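Long-range contact in copper induced nitroreductase D (Lactococcus lactis, PDB 2WQF), which binds flavin mononucleotide and probably acts as a copper-induced nitroreductase in the defence against oxidative stress: residues 141-147 and 177-182. Numbering follows the deposited sequence. Where two conformers were deposited one is given.
Sequences LAELGLG and LVFGSI
Gly-147 and Gly-180 form an antiparallel hydrogen-bonded pair where strand 146-151 runs alongside strand 171-182. Gly-147 N donates to Gly-180 O (2.9 Å), almost straight onto the carbonyl (C=O...N 171°), and Gly-180 N returns a bond to Gly-147 O (3.0 Å). Gly-147 O also receives a CA-H...O contact from Phe-179 CA (3.2 Å). Two residues further along each segment, a water donates to Gly-145 O and accepts from Ile-182 N. Gly-145, with positive phi, ends helix 121-143 in a Schellman motif.

Apolar contacts flank the glycines. Leu-141 and Leu-177 meet tip to tip, CD1 to CD2 (4.0 Å), while the same CD1 sits 3.8 Å from Phe-179 CB, the two side chains crossing at about a right angle. Leu-146 CD1 lies at the edge of the Phe-179 ring, near its plane (4.4 Å to CD1), and Leu-146 CD2 3.6 Å from Gly-180 O; Val-26 of helix 23-35 touches both side chains. With CG1 anti to the carbonyl carbon (chi1 -60°), Ile-182 swings back to place CG1 3.4 Å from Gly-147 N.

Two backbone bonds and apolar leucine contacts thus fasten the helix end to the sheet, on a strand that continues to FMN-binding Gln-151.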
ATOM      1  N   LEU A 141      -4.516   3.055 -13.702  1.00  9.46           N
ATOM      2  CA  LEU A 141      -5.181   4.145 -14.420  1.00 10.27           C
ATOM      3  C   LEU A 141      -4.147   4.980 -15.191  1.00 11.06           C
ATOM      4  O   LEU A 141      -4.381   5.362 -16.347  1.00 10.60           O
ATOM      5  CB  LEU A 141      -5.961   5.014 -13.446  1.00 12.74           C
ATOM      6  CG  LEU A 141      -7.214   4.402 -12.824  1.00 12.61           C
ATOM      7  CD1 LEU A 141      -7.767   5.320 -11.741  1.00 14.95           C
ATOM      8  CD2 LEU A 141      -8.260   4.120 -13.861  1.00 16.28           C
ATOM      9  N   ALA A 142      -2.998   5.249 -14.578  1.00 10.31           N
ATOM     10  CA  ALA A 142      -1.960   6.019 -15.250  1.00 11.68           C
ATOM     11  C   ALA A 142      -1.490   5.286 -16.501  1.00 12.53           C
ATOM     12  O   ALA A 142      -1.168   5.907 -17.510  1.00 12.78           O
ATOM     13  CB  ALA A 142      -0.795   6.315 -14.306  1.00 12.58           C
ATOM     14  N   GLU A 143      -1.451   3.951 -16.445  1.00 11.50           N
ATOM     15  CA  GLU A 143      -1.035   3.182 -17.610  0.67 12.52           C
ATOM     16  C   GLU A 143      -2.042   3.292 -18.765  1.00 15.00           C
ATOM     17  O   GLU A 143      -1.664   3.156 -19.931  1.00 17.40           O
ATOM     18  CB  GLU A 143      -0.760   1.724 -17.236  0.67 14.89           C
ATOM     19  CG  GLU A 143       0.514   1.569 -16.415  0.67 23.84           C
ATOM     20  CD  GLU A 143       1.786   1.791 -17.232  0.67 37.89           C
ATOM     21  OE1 GLU A 143       2.234   0.844 -17.944  0.67 32.04           O
ATOM     22  OE2 GLU A 143       2.328   2.923 -17.162  0.67 20.20           O
ATOM     23  N   LEU A 144      -3.311   3.547 -18.447  1.00 13.08           N
ATOM     24  CA  LEU A 144      -4.316   3.821 -19.482  1.00 14.59           C
ATOM     25  C   LEU A 144      -4.230   5.253 -20.013  1.00 15.64           C
ATOM     26  O   LEU A 144      -4.977   5.627 -20.917  1.00 19.67           O
ATOM     27  CB  LEU A 144      -5.729   3.584 -18.934  1.00 15.62           C
ATOM     28  CG  LEU A 144      -6.064   2.170 -18.490  1.00 17.36           C
ATOM     29  CD1 LEU A 144      -7.464   2.158 -17.934  1.00 21.18           C
ATOM     30  CD2 LEU A 144      -5.916   1.238 -19.650  1.00 23.39           C
ATOM     31  N   GLY A 145      -3.339   6.062 -19.446  1.00 13.10           N
ATOM     32  CA  GLY A 145      -3.186   7.459 -19.833  1.00 14.68           C
ATOM     33  C   GLY A 145      -4.084   8.426 -19.079  1.00 13.49           C
ATOM     34  O   GLY A 145      -4.172   9.608 -19.426  1.00 17.86           O
ATOM     35  N   LEU A 146      -4.740   7.917 -18.036  1.00 13.25           N
ATOM     36  CA  LEU A 146      -5.615   8.710 -17.175  1.00 11.99           C
ATOM     37  C   LEU A 146      -4.875   9.185 -15.948  1.00 14.63           C
ATOM     38  O   LEU A 146      -4.012   8.498 -15.434  1.00 24.02           O
ATOM     39  CB  LEU A 146      -6.833   7.898 -16.759  1.00 12.14           C
ATOM     40  CG  LEU A 146      -7.737   7.446 -17.906  1.00 15.14           C
ATOM     41  CD1 LEU A 146      -8.962   6.683 -17.414  1.00 22.82           C
ATOM     42  CD2 LEU A 146      -8.143   8.626 -18.773  1.00 18.41           C
ATOM     43  N   GLY A 147      -5.209  10.366 -15.474  1.00 11.30           N
ATOM     44  CA  GLY A 147      -4.615  10.877 -14.253  1.00 11.90           C
ATOM     45  C   GLY A 147      -5.553  10.695 -13.086  1.00 12.80           C
ATOM     46  O   GLY A 147      -6.741  10.394 -13.244  1.00 11.93           O
ATOM     47  N   LEU A 177     -10.265   8.340  -4.752  1.00 12.50           N
ATOM     48  CA  LEU A 177      -9.356   8.526  -5.870  1.00 11.80           C
ATOM     49  C   LEU A 177     -10.145   9.129  -7.039  1.00 10.63           C
ATOM     50  O   LEU A 177     -10.960   8.468  -7.665  1.00 12.24           O
ATOM     51  CB  LEU A 177      -8.692   7.213  -6.249  1.00 11.45           C
ATOM     52  CG  LEU A 177      -7.574   7.318  -7.271  1.00 11.68           C
ATOM     53  CD1 LEU A 177      -6.312   7.986  -6.716  1.00 12.81           C
ATOM     54  CD2 LEU A 177      -7.235   5.912  -7.819  1.00 13.33           C
ATOM     55  N   VAL A 178      -9.937  10.422  -7.260  1.00 11.05           N
ATOM     56  CA  VAL A 178     -10.555  11.192  -8.327  1.00 10.79           C
ATOM     57  C   VAL A 178      -9.730  10.978  -9.592  1.00 10.96           C
ATOM     58  O   VAL A 178      -8.505  11.075  -9.559  1.00 13.16           O
ATOM     59  CB  VAL A 178     -10.575  12.679  -7.963  1.00 13.44           C
ATOM     60  CG1 VAL A 178     -11.245  13.489  -9.041  1.00 14.58           C
ATOM     61  CG2 VAL A 178     -11.324  12.878  -6.662  1.00 16.01           C
ATOM     62  N   PHE A 179     -10.391  10.630 -10.699  1.00 10.78           N
ATOM     63  CA  PHE A 179      -9.682  10.250 -11.919  1.00 10.63           C
ATOM     64  C   PHE A 179     -10.344  10.776 -13.170  1.00 11.67           C
ATOM     65  O   PHE A 179     -11.541  11.074 -13.205  1.00 11.49           O
ATOM     66  CB  PHE A 179      -9.489   8.729 -11.997  1.00 11.81           C
ATOM     67  CG  PHE A 179     -10.739   7.963 -12.352  1.00 12.17           C
ATOM     68  CD1 PHE A 179     -10.973   7.598 -13.666  1.00 13.30           C
ATOM     69  CD2 PHE A 179     -11.686   7.652 -11.383  1.00 12.69           C
ATOM     70  CE1 PHE A 179     -12.120   6.886 -14.006  1.00 14.81           C
ATOM     71  CE2 PHE A 179     -12.856   6.958 -11.719  1.00 14.42           C
ATOM     72  CZ  PHE A 179     -13.065   6.592 -13.036  1.00 15.21           C
ATOM     73  N   GLY A 180      -9.540  10.928 -14.208  1.00 11.47           N
ATOM     74  CA  GLY A 180     -10.043  11.415 -15.482  1.00 12.54           C
ATOM     75  C   GLY A 180      -8.950  11.654 -16.486  1.00 12.35           C
ATOM     76  O   GLY A 180      -7.822  11.211 -16.312  1.00 12.63           O
ATOM     77  N   SER A 181      -9.290  12.341 -17.564  1.00 11.73           N
ATOM     78  CA  SER A 181      -8.294  12.682 -18.551  1.00 11.68           C
ATOM     79  C   SER A 181      -7.344  13.740 -18.007  1.00 11.44           C
ATOM     80  O   SER A 181      -7.745  14.616 -17.249  1.00 13.11           O
ATOM     81  CB  SER A 181      -8.958  13.170 -19.823  1.00 12.54           C
ATOM     82  OG  SER A 181      -9.864  14.237 -19.573  1.00 13.70           O
ATOM     83  N   ILE A 182      -6.076  13.634 -18.398  1.00 12.66           N
ATOM     84  CA  ILE A 182      -5.066  14.579 -17.940  1.00 12.88           C
ATOM     85  C   ILE A 182      -5.162  15.877 -18.727  1.00 15.27           C
ATOM     86  O   ILE A 182      -5.016  15.882 -19.938  1.00 17.08           O
ATOM     87  CB  ILE A 182      -3.662  13.986 -18.101  1.00 13.28           C
ATOM     88  CG1 ILE A 182      -3.552  12.703 -17.277  1.00 14.28           C
ATOM     89  CG2 ILE A 182      -2.594  15.010 -17.696  1.00 14.56           C
ATOM     90  CD1 ILE A 182      -2.209  11.951 -17.415  1.00 17.00           C
TER
HETATM   91  O   HOH W   1      -5.793  11.522 -20.447  1.00 17.25           O